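PDB 1Y13: 6-pyruvoyl tetrahydropterin synthase from Plasmodium falciparum, which belongs to the 6-pyruvoyl tetrahydropterin synthase family, binds biopterin and a zinc ion, and assembles from six copies of an alpha-beta subunit. Local coordinates for residues Ser21-Val26 / Ser56-Gly61; Arg64-Val69 / Lys156-His161; Tyr162-Val167 / Lys174-Lys179. All coordinates share one frame; numbering follows the deposited sequence.

Interaction 1 of 3, residues Ser21-Val26 / Ser56-Gly61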
ATOM      1  N   SER A  21      21.897  19.003  -4.755  1.00 56.87           N
ATOM      2  CA  SER A  21      20.461  19.089  -4.982  1.00 57.88           C
ATOM      3  C   SER A  21      19.701  18.001  -4.220  1.00 57.92           C
ATOM      4  O   SER A  21      20.231  16.909  -3.976  1.00 56.79           O
ATOM      5  CB  SER A  21      20.105  19.058  -6.478  1.00 60.03           C
ATOM      6  OG  SER A  21      19.927  17.739  -6.936  1.00 59.03           O
ATOM      7  N   ALA A  22      18.471  18.340  -3.818  1.00 57.35           N
ATOM      8  CA  ALA A  22      17.604  17.477  -3.035  1.00 56.25           C
ATOM      9  C   ALA A  22      16.181  17.596  -3.584  1.00 57.20           C
ATOM     10  O   ALA A  22      15.830  18.618  -4.152  1.00 55.81           O
ATOM     11  CB  ALA A  22      17.648  17.887  -1.585  1.00 51.75           C
ATOM     12  N   GLU A  23      15.376  16.552  -3.417  1.00 56.46           N
ATOM     13  CA  GLU A  23      13.970  16.580  -3.839  1.00 57.10           C
ATOM     14  C   GLU A  23      13.035  16.429  -2.669  1.00 57.13           C
ATOM     15  O   GLU A  23      13.383  15.802  -1.665  1.00 55.47           O
ATOM     16  CB  GLU A  23      13.683  15.492  -4.867  1.00 55.45           C
ATOM     17  CG  GLU A  23      14.514  15.638  -6.129  1.00 66.02           C
ATOM     18  CD  GLU A  23      14.458  14.440  -7.077  1.00 66.26           C
ATOM     19  OE1 GLU A  23      14.261  13.299  -6.607  1.00 74.98           O
ATOM     20  OE2 GLU A  23      14.632  14.645  -8.299  1.00 72.03           O
ATOM     21  N   VAL A  24      11.857  17.044  -2.776  1.00 55.79           N
ATOM     22  CA  VAL A  24      10.743  16.736  -1.876  1.00 55.62           C
ATOM     23  C   VAL A  24       9.533  16.343  -2.729  1.00 57.68           C
ATOM     24  O   VAL A  24       9.349  16.848  -3.849  1.00 55.04           O
ATOM     25  CB  VAL A  24      10.378  17.902  -0.915  1.00 53.57           C
ATOM     26  CG1 VAL A  24      11.450  18.089   0.163  1.00 50.60           C
ATOM     27  CG2 VAL A  24      10.155  19.224  -1.683  1.00 53.46           C
ATOM     28  N   SER A  25       8.740  15.410  -2.224  1.00 56.60           N
ATOM     29  CA  SER A  25       7.513  15.003  -2.901  1.00 57.54           C
ATOM     30  C   SER A  25       6.417  14.773  -1.917  1.00 56.47           C
ATOM     31  O   SER A  25       6.661  14.414  -0.763  1.00 55.02           O
ATOM     32  CB  SER A  25       7.672  13.754  -3.791  1.00 57.43           C
ATOM     33  OG  SER A  25       8.076  12.631  -3.065  1.00 62.09           O
ATOM     34  N   VAL A  26       5.207  15.007  -2.403  1.00 55.44           N
ATOM     35  CA  VAL A  26       3.990  14.771  -1.639  1.00 57.16           C
ATOM     36  C   VAL A  26       3.052  13.896  -2.481  1.00 57.41           C
ATOM     37  O   VAL A  26       2.980  14.034  -3.695  1.00 55.45           O
ATOM     38  CB  VAL A  26       3.308  16.103  -1.218  1.00 55.09           C
ATOM     39  CG1 VAL A  26       4.195  16.854  -0.253  1.00 50.82           C
ATOM     40  CG2 VAL A  26       3.032  16.980  -2.458  1.00 57.28           C
ATOM     41  N   SER A  56       0.540  13.084  -7.679  1.00 56.17           N
ATOM     42  CA  SER A  56       1.689  13.286  -6.815  1.00 57.24           C
ATOM     43  C   SER A  56       2.656  14.288  -7.442  1.00 57.33           C
ATOM     44  O   SER A  56       2.837  14.299  -8.647  1.00 56.48           O
ATOM     45  CB  SER A  56       2.405  11.966  -6.530  1.00 60.70           C
ATOM     46  OG  SER A  56       3.206  11.599  -7.631  1.00 76.96           O
ATOM     47  N   LEU A  57       3.247  15.137  -6.605  1.00 56.47           N
ATOM     48  CA  LEU A  57       4.117  16.228  -7.017  1.00 56.28           C
ATOM     49  C   LEU A  57       5.506  16.114  -6.395  1.00 57.79           C
ATOM     50  O   LEU A  57       5.640  15.913  -5.192  1.00 56.20           O
ATOM     51  CB  LEU A  57       3.524  17.570  -6.586  1.00 54.62           C
ATOM     52  CG  LEU A  57       4.337  18.856  -6.826  1.00 57.50           C
ATOM     53  CD1 LEU A  57       4.627  19.065  -8.309  1.00 51.63           C
ATOM     54  CD2 LEU A  57       3.582  20.076  -6.273  1.00 54.46           C
ATOM     55  N   LYS A  58       6.527  16.276  -7.225  1.00 55.52           N
ATOM     56  CA  LYS A  58       7.896  16.274  -6.762  1.00 57.32           C
ATOM     57  C   LYS A  58       8.639  17.484  -7.344  1.00 57.89           C
ATOM     58  O   LYS A  58       8.448  17.831  -8.513  1.00 55.90           O
ATOM     59  CB  LYS A  58       8.548  14.967  -7.175  1.00 58.81           C
ATOM     60  CG  LYS A  58      10.019  14.886  -6.935  1.00 60.88           C
ATOM     61  CD  LYS A  58      10.484  13.486  -7.191  1.00 60.82           C
ATOM     62  CE  LYS A  58      10.893  13.317  -8.635  1.00 66.05           C
ATOM     63  NZ  LYS A  58      11.633  12.033  -8.769  1.00 71.32           N
ATOM     64  N   VAL A  59       9.432  18.153  -6.509  1.00 56.30           N
ATOM     65  CA  VAL A  59      10.254  19.282  -6.945  1.00 58.09           C
ATOM     66  C   VAL A  59      11.711  19.070  -6.538  1.00 58.12           C
ATOM     67  O   VAL A  59      12.002  18.536  -5.479  1.00 55.52           O
ATOM     68  CB  VAL A  59       9.702  20.717  -6.511  1.00 59.16           C
ATOM     69  CG1 VAL A  59       8.160  20.777  -6.595  1.00 58.12           C
ATOM     70  CG2 VAL A  59      10.129  21.096  -5.121  1.00 56.99           C
ATOM     71  N   ARG A  60      12.619  19.477  -7.414  1.00 54.84           N
ATOM     72  CA  ARG A  60      14.043  19.358  -7.144  1.00 56.67           C
ATOM     73  C   ARG A  60      14.617  20.751  -6.951  1.00 56.53           C
ATOM     74  O   ARG A  60      14.411  21.646  -7.780  1.00 55.34           O
ATOM     75  CB  ARG A  60      14.723  18.642  -8.293  1.00 50.72           C
ATOM     76  CG  ARG A  60      16.166  18.301  -8.052  1.00 56.87           C
ATOM     77  CD  ARG A  60      16.758  17.695  -9.315  1.00 58.64           C
ATOM     78  NE  ARG A  60      15.977  16.527  -9.723  1.00 65.94           N
ATOM     79  CZ  ARG A  60      15.885  16.058 -10.964  1.00 65.93           C
ATOM     80  NH1 ARG A  60      16.541  16.639 -11.972  1.00 63.68           N
ATOM     81  NH2 ARG A  60      15.132  14.993 -11.192  1.00 64.82           N
ATOM     82  N   GLY A  61      15.313  20.927  -5.838  1.00 56.15           N
ATOM     83  CA  GLY A  61      15.902  22.200  -5.473  1.00 57.35           C
ATOM     84  C   GLY A  61      17.127  21.970  -4.614  1.00 57.07           C
ATOM     85  O   GLY A  61      17.921  21.087  -4.905  1.00 56.51           O
TER

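Interaction 2 of 3, residues Arg64-Val69 / Lys156-His161. With BIO (biopterin), chain G.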
ATOM      1  N   ARG A  64      17.463  25.045   1.667  1.00 57.47           N
ATOM      2  CA  ARG A  64      17.663  26.480   1.883  1.00 57.23           C
ATOM      3  C   ARG A  64      17.964  26.773   3.344  1.00 57.64           C
ATOM      4  O   ARG A  64      17.998  25.856   4.163  1.00 56.64           O
ATOM      5  CB  ARG A  64      16.439  27.294   1.453  1.00 52.59           C
ATOM      6  CG  ARG A  64      15.888  27.005   0.066  1.00 52.90           C
ATOM      7  CD  ARG A  64      16.951  26.718  -0.990  1.00 57.10           C
ATOM      8  NE  ARG A  64      17.947  27.764  -1.207  1.00 63.74           N
ATOM      9  CZ  ARG A  64      17.669  29.020  -1.535  1.00 67.15           C
ATOM     10  NH1 ARG A  64      16.404  29.406  -1.623  1.00 70.23           N
ATOM     11  NH2 ARG A  64      18.649  29.894  -1.745  1.00 52.81           N
ATOM     12  N   ASP A  65      18.139  28.054   3.666  1.00 56.69           N
ATOM     13  CA  ASP A  65      18.430  28.486   5.039  1.00 57.41           C
ATOM     14  C   ASP A  65      17.305  28.270   6.068  1.00 57.33           C
ATOM     15  O   ASP A  65      17.529  28.409   7.259  1.00 57.03           O
ATOM     16  CB  ASP A  65      18.976  29.935   5.088  1.00 60.32           C
ATOM     17  CG  ASP A  65      17.912  31.015   4.799  1.00 65.50           C
ATOM     18  OD1 ASP A  65      16.696  30.725   4.695  1.00 67.34           O
ATOM     19  OD2 ASP A  65      18.315  32.196   4.677  1.00 69.15           O
ATOM     20  N   ASP A  66      16.100  27.937   5.606  1.00 57.45           N
ATOM     21  CA  ASP A  66      15.030  27.544   6.521  1.00 56.95           C
ATOM     22  C   ASP A  66      15.014  26.025   6.785  1.00 57.34           C
ATOM     23  O   ASP A  66      14.222  25.539   7.604  1.00 57.41           O
ATOM     24  CB  ASP A  66      13.650  28.064   6.053  1.00 56.11           C
ATOM     25  CG  ASP A  66      13.266  27.594   4.646  1.00 55.81           C
ATOM     26  OD1 ASP A  66      14.066  26.917   3.968  1.00 55.79           O
ATOM     27  OD2 ASP A  66      12.139  27.896   4.212  1.00 63.97           O
ATOM     28  N   GLY A  67      15.883  25.290   6.084  1.00 56.41           N
ATOM     29  CA  GLY A  67      16.002  23.839   6.231  1.00 56.48           C
ATOM     30  C   GLY A  67      15.215  22.997   5.235  1.00 56.62           C
ATOM     31  O   GLY A  67      15.259  21.776   5.288  1.00 55.88           O
ATOM     32  N   TYR A  68      14.514  23.660   4.321  1.00 56.17           N
ATOM     33  CA  TYR A  68      13.646  23.016   3.346  1.00 55.92           C
ATOM     34  C   TYR A  68      14.117  23.187   1.904  1.00 56.72           C
ATOM     35  O   TYR A  68      14.742  24.194   1.571  1.00 55.26           O
ATOM     36  CB  TYR A  68      12.253  23.647   3.386  1.00 49.80           C
ATOM     37  CG  TYR A  68      11.512  23.620   4.694  1.00 49.75           C
ATOM     38  CD1 TYR A  68      11.740  22.622   5.648  1.00 43.99           C
ATOM     39  CD2 TYR A  68      10.552  24.588   4.969  1.00 43.83           C
ATOM     40  CE1 TYR A  68      11.021  22.606   6.842  1.00 48.58           C
ATOM     41  CE2 TYR A  68       9.825  24.572   6.157  1.00 48.63           C
ATOM     42  CZ  TYR A  68      10.065  23.587   7.092  1.00 48.32           C
ATOM     43  OH  TYR A  68       9.343  23.578   8.271  1.00 51.49           O
ATOM     44  N   VAL A  69      13.765  22.232   1.040  1.00 56.17           N
ATOM     45  CA  VAL A  69      13.773  22.503  -0.389  1.00 56.71           C
ATOM     46  C   VAL A  69      12.672  23.541  -0.632  1.00 57.75           C
ATOM     47  O   VAL A  69      12.919  24.602  -1.206  1.00 57.22           O
ATOM     48  CB  VAL A  69      13.531  21.240  -1.244  1.00 54.65           C
ATOM     49  CG1 VAL A  69      13.262  21.613  -2.705  1.00 53.49           C
ATOM     50  CG2 VAL A  69      14.716  20.297  -1.152  1.00 52.94           C
ATOM     51  N   LYS A 156      11.933  30.112  -8.434  1.00 57.80           N
ATOM     52  CA  LYS A 156      13.254  30.615  -8.801  1.00 58.07           C
ATOM     53  C   LYS A 156      14.044  31.212  -7.644  1.00 57.58           C
ATOM     54  O   LYS A 156      15.265  31.079  -7.603  1.00 57.85           O
ATOM     55  CB  LYS A 156      13.167  31.665  -9.917  1.00 61.68           C
ATOM     56  CG  LYS A 156      12.534  31.170 -11.212  1.00 71.95           C
ATOM     57  CD  LYS A 156      13.188  29.896 -11.768  1.00 71.95           C
ATOM     58  CE  LYS A 156      12.941  29.793 -13.285  1.00 74.01           C
ATOM     59  NZ  LYS A 156      13.590  30.951 -14.005  1.00 69.62           N
ATOM     60  N   SER A 157      13.368  31.913  -6.736  1.00 57.45           N
ATOM     61  CA  SER A 157      14.056  32.481  -5.565  1.00 58.12           C
ATOM     62  C   SER A 157      14.605  31.374  -4.634  1.00 58.07           C
ATOM     63  O   SER A 157      15.608  31.566  -3.941  1.00 57.75           O
ATOM     64  CB  SER A 157      13.134  33.436  -4.792  1.00 59.07           C
ATOM     65  OG  SER A 157      11.985  32.762  -4.287  1.00 62.03           O
ATOM     66  N   ARG A 158      13.945  30.216  -4.638  1.00 57.79           N
ATOM     67  CA  ARG A 158      14.395  29.065  -3.857  1.00 57.84           C
ATOM     68  C   ARG A 158      15.324  28.156  -4.665  1.00 57.53           C
ATOM     69  O   ARG A 158      15.820  27.158  -4.162  1.00 58.41           O
ATOM     70  CB  ARG A 158      13.194  28.297  -3.273  1.00 53.84           C
ATOM     71  CG  ARG A 158      12.376  29.169  -2.310  1.00 54.20           C
ATOM     72  CD  ARG A 158      11.388  28.390  -1.465  1.00 55.20           C
ATOM     73  NE  ARG A 158      12.047  27.399  -0.614  1.00 49.30           N
ATOM     74  CZ  ARG A 158      12.377  27.560   0.668  1.00 50.28           C
ATOM     75  NH1 ARG A 158      12.113  28.689   1.312  1.00 47.32           N
ATOM     76  NH2 ARG A 158      12.963  26.557   1.314  1.00 48.88           N
ATOM     77  N   HIS A 159      15.561  28.520  -5.920  1.00 56.81           N
ATOM     78  CA  HIS A 159      16.454  27.765  -6.816  1.00 57.76           C
ATOM     79  C   HIS A 159      15.932  26.365  -7.161  1.00 57.68           C
ATOM     80  O   HIS A 159      16.710  25.430  -7.385  1.00 56.73           O
ATOM     81  CB  HIS A 159      17.876  27.675  -6.259  1.00 53.81           C
ATOM     82  CG  HIS A 159      18.622  28.973  -6.264  1.00 63.66           C
ATOM     83  ND1 HIS A 159      18.980  29.624  -7.425  1.00 62.30           N
ATOM     84  CD2 HIS A 159      19.132  29.711  -5.247  1.00 63.17           C
ATOM     85  CE1 HIS A 159      19.656  30.720  -7.125  1.00 65.02           C
ATOM     86  NE2 HIS A 159      19.765  30.794  -5.810  1.00 68.33           N
ATOM     87  N   ILE A 160      14.617  26.246  -7.212  1.00 56.24           N
ATOM     88  CA  ILE A 160      13.953  25.040  -7.704  1.00 57.54           C
ATOM     89  C   ILE A 160      14.058  25.030  -9.238  1.00 58.44           C
ATOM     90  O   ILE A 160      13.720  26.026  -9.894  1.00 57.81           O
ATOM     91  CB  ILE A 160      12.493  24.997  -7.210  1.00 53.86           C
ATOM     92  CG1 ILE A 160      12.492  24.706  -5.697  1.00 54.57           C
ATOM     93  CG2 ILE A 160      11.662  23.943  -7.987  1.00 50.48           C
ATOM     94  CD1 ILE A 160      11.292  25.252  -4.950  1.00 61.32           C
ATOM     95  N   HIS A 161      14.565  23.933  -9.798  1.00 57.15           N
ATOM     96  CA  HIS A 161      14.898  23.902 -11.231  1.00 57.44           C
ATOM     97  C   HIS A 161      14.164  22.809 -11.996  1.00 58.00           C
ATOM     98  O   HIS A 161      14.288  22.707 -13.216  1.00 58.45           O
ATOM     99  CB  HIS A 161      16.429  23.827 -11.458  1.00 59.31           C
ATOM    100  CG  HIS A 161      17.112  22.757 -10.656  1.00 62.47           C
ATOM    101  ND1 HIS A 161      17.439  22.917  -9.325  1.00 63.18           N
ATOM    102  CD2 HIS A 161      17.511  21.506 -10.992  1.00 62.68           C
ATOM    103  CE1 HIS A 161      18.012  21.813  -8.876  1.00 64.67           C
ATOM    104  NE2 HIS A 161      18.071  20.942  -9.867  1.00 67.74           N
TER
HETATM  105  N1  BIO G 175       8.587  20.853   4.852  1.00 55.02           N
HETATM  106  N2  BIO G 175      10.112  20.459   3.163  1.00 53.54           N
HETATM  107  C2  BIO G 175       9.727  20.259   4.451  1.00 56.14           C
HETATM  108  N3  BIO G 175      10.458  19.493   5.303  1.00 53.66           N
HETATM  109  C4  BIO G 175      10.098  19.303   6.595  1.00 52.48           C
HETATM  110  O4  BIO G 175      10.767  18.609   7.374  1.00 55.69           O
HETATM  111  C4A BIO G 175       8.846  19.901   7.096  1.00 55.45           C
HETATM  112  C8A BIO G 175       8.118  20.695   6.120  1.00 55.82           C
HETATM  113  N8  BIO G 175       6.983  21.266   6.520  1.00 62.63           N
HETATM  114  C7  BIO G 175       6.532  21.131   7.767  1.00 60.76           C
HETATM  115  C6  BIO G 175       7.172  20.373   8.703  1.00 57.61           C
HETATM  116  N5  BIO G 175       8.358  19.770   8.355  1.00 62.09           N
HETATM  117  C9  BIO G 175       6.568  20.321  10.096  1.00 66.43           C
HETATM  118  O9  BIO G 175       7.496  19.880  11.119  1.00 61.11           O
HETATM  119  C10 BIO G 175       5.320  19.455  10.373  1.00 77.65           C
HETATM  120  O10 BIO G 175       5.547  18.031  10.150  1.00 63.40           O
HETATM  121  C11 BIO G 175       4.039  20.095   9.809  1.00 77.71           C
HETATM  122  O   HOH W   1      15.007  24.739  -3.239  1.00 48.37           O

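Interaction 3 of 3, residues Tyr162-Val167 / Lys174-Lys179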
ATOM      1  N   TYR A 162      13.366  22.016 -11.289  1.00 57.29           N
ATOM      2  CA  TYR A 162      12.721  20.870 -11.903  1.00 56.87           C
ATOM      3  C   TYR A 162      11.461  20.514 -11.141  1.00 57.40           C
ATOM      4  O   TYR A 162      11.447  20.510  -9.916  1.00 55.92           O
ATOM      5  CB  TYR A 162      13.685  19.685 -11.946  1.00 54.69           C
ATOM      6  CG  TYR A 162      13.092  18.389 -12.458  1.00 56.12           C
ATOM      7  CD1 TYR A 162      13.055  18.108 -13.820  1.00 56.17           C
ATOM      8  CD2 TYR A 162      12.593  17.443 -11.578  1.00 56.27           C
ATOM      9  CE1 TYR A 162      12.532  16.922 -14.288  1.00 56.39           C
ATOM     10  CE2 TYR A 162      12.073  16.249 -12.033  1.00 58.72           C
ATOM     11  CZ  TYR A 162      12.042  15.999 -13.386  1.00 56.66           C
ATOM     12  OH  TYR A 162      11.526  14.813 -13.840  1.00 60.90           O
ATOM     13  N   ILE A 163      10.400  20.242 -11.888  1.00 56.35           N
ATOM     14  CA  ILE A 163       9.103  19.890 -11.322  1.00 57.16           C
ATOM     15  C   ILE A 163       8.541  18.692 -12.090  1.00 57.64           C
ATOM     16  O   ILE A 163       8.615  18.623 -13.323  1.00 56.01           O
ATOM     17  CB  ILE A 163       8.140  21.082 -11.391  1.00 59.98           C
ATOM     18  CG1 ILE A 163       8.667  22.224 -10.532  1.00 61.98           C
ATOM     19  CG2 ILE A 163       6.761  20.721 -10.860  1.00 60.34           C
ATOM     20  CD1 ILE A 163       8.013  23.538 -10.802  1.00 68.37           C
ATOM     21  N   GLU A 164       7.958  17.758 -11.357  1.00 56.89           N
ATOM     22  CA  GLU A 164       7.448  16.537 -11.941  1.00 56.44           C
ATOM     23  C   GLU A 164       6.132  16.180 -11.274  1.00 57.76           C
ATOM     24  O   GLU A 164       6.014  16.224 -10.046  1.00 57.41           O
ATOM     25  CB  GLU A 164       8.462  15.430 -11.718  1.00 56.07           C
ATOM     26  CG  GLU A 164       8.174  14.134 -12.427  1.00 57.93           C
ATOM     27  CD  GLU A 164       9.112  13.043 -11.953  1.00 66.04           C
ATOM     28  OE1 GLU A 164      10.282  12.989 -12.414  1.00 66.91           O
ATOM     29  OE2 GLU A 164       8.679  12.244 -11.105  1.00 65.57           O
ATOM     30  N   ILE A 165       5.126  15.849 -12.076  1.00 57.08           N
ATOM     31  CA  ILE A 165       3.916  15.280 -11.516  1.00 58.77           C
ATOM     32  C   ILE A 165       3.628  13.900 -12.101  1.00 57.65           C
ATOM     33  O   ILE A 165       3.900  13.624 -13.279  1.00 57.04           O
ATOM     34  CB  ILE A 165       2.636  16.180 -11.678  1.00 63.84           C
ATOM     35  CG1 ILE A 165       2.195  16.247 -13.112  1.00 60.83           C
ATOM     36  CG2 ILE A 165       2.807  17.600 -11.160  1.00 63.00           C
ATOM     37  CD1 ILE A 165       0.739  16.126 -13.209  1.00 57.74           C
ATOM     38  N   SER A 166       3.090  13.035 -11.263  1.00 55.67           N
ATOM     39  CA  SER A 166       2.576  11.770 -11.698  1.00 56.60           C
ATOM     40  C   SER A 166       1.074  11.850 -11.587  1.00 57.96           C
ATOM     41  O   SER A 166       0.542  12.302 -10.569  1.00 57.03           O
ATOM     42  CB  SER A 166       3.076  10.664 -10.784  1.00 58.40           C
ATOM     43  OG  SER A 166       4.412  10.329 -11.110  1.00 74.78           O
ATOM     44  N   VAL A 167       0.382  11.405 -12.622  1.00 56.60           N
ATOM     45  CA  VAL A 167      -1.074  11.329 -12.571  1.00 57.82           C
ATOM     46  C   VAL A 167      -1.445   9.881 -12.825  1.00 57.40           C
ATOM     47  O   VAL A 167      -1.165   9.358 -13.910  1.00 56.26           O
ATOM     48  CB  VAL A 167      -1.785  12.230 -13.610  1.00 57.48           C
ATOM     49  CG1 VAL A 167      -3.306  12.118 -13.439  1.00 57.22           C
ATOM     50  CG2 VAL A 167      -1.377  13.677 -13.475  1.00 54.84           C
ATOM     51  N   LYS A 174      -0.111   4.877 -14.628  1.00 54.71           N
ATOM     52  CA  LYS A 174       0.136   6.302 -14.479  1.00 58.62           C
ATOM     53  C   LYS A 174       0.990   6.943 -15.568  1.00 56.10           C
ATOM     54  O   LYS A 174       1.686   6.257 -16.314  1.00 54.84           O
ATOM     55  CB  LYS A 174       0.730   6.597 -13.112  1.00 58.99           C
ATOM     56  CG  LYS A 174       2.072   6.027 -12.870  1.00 57.17           C
ATOM     57  CD  LYS A 174       2.559   6.566 -11.529  1.00 65.65           C
ATOM     58  CE  LYS A 174       3.549   5.622 -10.900  1.00 68.89           C
ATOM     59  NZ  LYS A 174       4.297   6.285  -9.805  1.00 78.13           N
ATOM     60  N   ALA A 175       0.894   8.263 -15.647  1.00 56.42           N
ATOM     61  CA  ALA A 175       1.709   9.072 -16.523  1.00 56.46           C
ATOM     62  C   ALA A 175       2.529  10.043 -15.678  1.00 56.86           C
ATOM     63  O   ALA A 175       2.071  10.521 -14.642  1.00 56.81           O
ATOM     64  CB  ALA A 175       0.822   9.837 -17.476  1.00 57.84           C
ATOM     65  N   ILE A 176       3.741  10.321 -16.127  1.00 55.51           N
ATOM     66  CA  ILE A 176       4.669  11.201 -15.453  1.00 56.22           C
ATOM     67  C   ILE A 176       5.135  12.247 -16.448  1.00 56.82           C
ATOM     68  O   ILE A 176       5.666  11.916 -17.496  1.00 56.02           O
ATOM     69  CB  ILE A 176       5.872  10.422 -14.903  1.00 58.21           C
ATOM     70  CG1 ILE A 176       5.399   9.262 -14.017  1.00 58.62           C
ATOM     71  CG2 ILE A 176       6.796  11.333 -14.107  1.00 51.17           C
ATOM     72  CD1 ILE A 176       5.552   7.890 -14.677  1.00 67.03           C
ATOM     73  N   VAL A 177       4.870  13.508 -16.143  1.00 56.37           N
ATOM     74  CA  VAL A 177       5.272  14.619 -16.997  1.00 56.93           C
ATOM     75  C   VAL A 177       6.140  15.542 -16.152  1.00 57.22           C
ATOM     76  O   VAL A 177       6.033  15.543 -14.929  1.00 56.71           O
ATOM     77  CB  VAL A 177       4.039  15.396 -17.600  1.00 55.03           C
ATOM     78  CG1 VAL A 177       3.271  14.533 -18.591  1.00 56.93           C
ATOM     79  CG2 VAL A 177       3.072  15.858 -16.502  1.00 56.45           C
ATOM     80  N   HIS A 178       6.998  16.316 -16.799  1.00 55.63           N
ATOM     81  CA  HIS A 178       7.916  17.168 -16.071  1.00 56.85           C
ATOM     82  C   HIS A 178       8.199  18.478 -16.793  1.00 58.29           C
ATOM     83  O   HIS A 178       7.860  18.645 -17.973  1.00 56.55           O
ATOM     84  CB  HIS A 178       9.225  16.425 -15.861  1.00 51.38           C
ATOM     85  CG  HIS A 178       9.993  16.223 -17.128  1.00 58.26           C
ATOM     86  ND1 HIS A 178       9.826  15.115 -17.928  1.00 58.24           N
ATOM     87  CD2 HIS A 178      10.920  16.998 -17.746  1.00 59.50           C
ATOM     88  CE1 HIS A 178      10.618  15.212 -18.982  1.00 60.82           C
ATOM     89  NE2 HIS A 178      11.290  16.347 -18.897  1.00 58.89           N
ATOM     90  N   LYS A 179       8.857  19.391 -16.078  1.00 57.54           N
ATOM     91  CA  LYS A 179       9.342  20.618 -16.669  1.00 57.29           C
ATOM     92  C   LYS A 179      10.588  21.070 -15.945  1.00 58.48           C
ATOM     93  O   LYS A 179      10.634  21.061 -14.709  1.00 56.98           O
ATOM     94  CB  LYS A 179       8.284  21.711 -16.610  1.00 58.46           C
ATOM     95  CG  LYS A 179       8.463  22.780 -17.696  1.00 64.83           C
ATOM     96  CD  LYS A 179       7.187  23.591 -17.861  1.00 72.50           C
ATOM     97  CE  LYS A 179       5.988  22.743 -18.378  1.00 74.15           C
ATOM     98  NZ  LYS A 179       5.644  23.018 -19.809  1.00 73.12           N
TER

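Interaction 1 of 3, residues Ser21-Val26 / Ser56-Gly61
E23 and R60 face each other as a non-hydrogen-bonded pair of antiparallel strands, and their side chains run side by side in the same direction. The charged contact is side-on: NE and NH2 of R60 both grip one oxygen, E23 OE2, with NE at 2.7 Å and a bond angle of 155°. The carboxylate and guanidinium planes differ by 29°, so the two groups are nearly coplanar. R60 is bent at chi3, which brings NE round. The other oxygen, E23 OE1, lies 3.6 Å from K58 NZ, a long salt bridge that extends the pair into a network of three charges; K58 NZ also makes a weak, long ion pair with E164.

Backbone hydrogen bonds tie three pairs, A22 with G61, V24 with V59 and V26 with L57, each bonded in both directions. The tightest, G61 N to A22 O, measures 2.9 Å. In return A22 N meets G61 O from well above the carbonyl plane, whereas the four bonds of the other two pairs point almost straight down the C=O.

Apolar contacts occupy the sheet face opposite the charges. V24 CG2 touches V59 CG2 at 3.9 Å, and V26 CG2 lies beside L57 CB; F72 and L75 of helix 72-86 cover V26, and V79 covers L57. The strand axes come within 4.7 Å at 160°. This is the pairing of strands 21-41 and 49-62 in the antiparallel sheet of the family, which runs on across a subunit interface where residues 22-26 pair antiparallel with a strand of a second subunit.

Interaction 2 of 3, residues Arg64-Val69 / Lys156-His161
R158 reaches from the end of a helix into the turn at R64-V69, where D66 takes its tip. Residues R64 to G67 form a type I beta turn, and H159, with positive phi, closes helix 152-157 in a Schellman motif. From R158 the contact can be followed outward. CB lies 3.8 Å from R64 NH1, and CG is only slightly farther from the same nitrogen. A bend at chi3 sets NE, which donates to V69 O at 3.0 Å, with the acceptor in the guanidinium plane. NH2 donates to D66 OD1 at 2.9 Å, on the syn lone pair of that oxygen, in a bond of 168°; it also makes weak bonds to the carbonyls of Y68 and V69. NH1 donates to D66 OD2 from above the carboxylate plane. The grip is therefore end-on, one nitrogen to each oxygen, although the two planes are 42° apart.

R64 CG sits over one face of the R158 guanidinium, 3.2 Å from NH2. Bends at chi2 and chi3 then carry the R64 chain back across the helix end, where NH1 donates to S157 O at 3.3 Å. The two guanidinium planes are 80° apart, a crossing rather than a stack of the like charges.

Y68, whose own carbonyl receives one of the weak NH2 bonds, belongs to the biopterin pocket, which E136 and T135 of a second subunit help to complete through hydrogen bonds to the ligand. One face of its ring lies against the pterin, with Y68 CD1 3.3 Å from biopterin C2, while D66 O sits over the centre of the opposite face.

Interaction 3 of 3, residues Tyr162-Val167 / Lys174-Lys179
I163 and K179, I165 and V177, and V167 and A175 each exchange two backbone hydrogen bonds, so between Y162-V167 and K174-K179 the N-H and C=O of all six residues are satisfied, by six bonds. The shortest runs from V167 N to A175 O at 2.8 Å. In the middle pair, I165 N to V177 O measures 3.0 Å. Five of the six point nearly down the C=O; the exception is A175 N, tilted 31° from the carbonyl plane of V167. Several carbonyls also receive a CA-H contact, as A175 O does from S166 CA at 3.2 Å.

Among the side chains, the hydroxyl of Y162 donates to E164 OE1 at 2.6 Å, on the anti lone pair of that oxygen. Y162 CG is anti to the backbone N (chi1 175°), and the ring reaches over to H178, where OH touches H178 CB at 3.5 Å. The two rings are 28° from parallel but slid apart, with centroids 5.7 Å from each other. Beyond E164, I176 CG2 packs on its CG at 3.5 Å, and I176 CG1 lies close to S166 OG.

On the other face I165 CG1 meets V177 CG2, side by side. This face turns to helix 135-150, where L143 and I147 cover I163 and L146 covers I165. The hairpin lies at one margin of the chain's sheet: strand 49-62 flanks 162-168, while K174, A175 and I176 pair antiparallel with a strand of a third subunit.

How the interactions relate
Interactions 1 and 3 are neighbours in one sheet, their centres 11 Å apart: K58 N lies 2.9 Å from E164 O and S56 O lies 2.9 Å from S166 N, both probable hydrogen bonds. Interaction 2 touches interaction 1 at its A22/G61 end, also with centres 11 Å apart, through R60 O to H161 N at 3.1 Å and V69 CG2 on A22 O at 3.6 Å. Interactions 2 and 3 join only through the chain, H161 leading directly into Y162. Biopterin links the first two: interaction 2 supplies Y68, and the V24 side chain of interaction 1 is about 4 Å from the ligand. In interaction 3, the A175 side chain is about 6 Å from another biopterin, and the V167 side chain about 11 Å from a zinc ion.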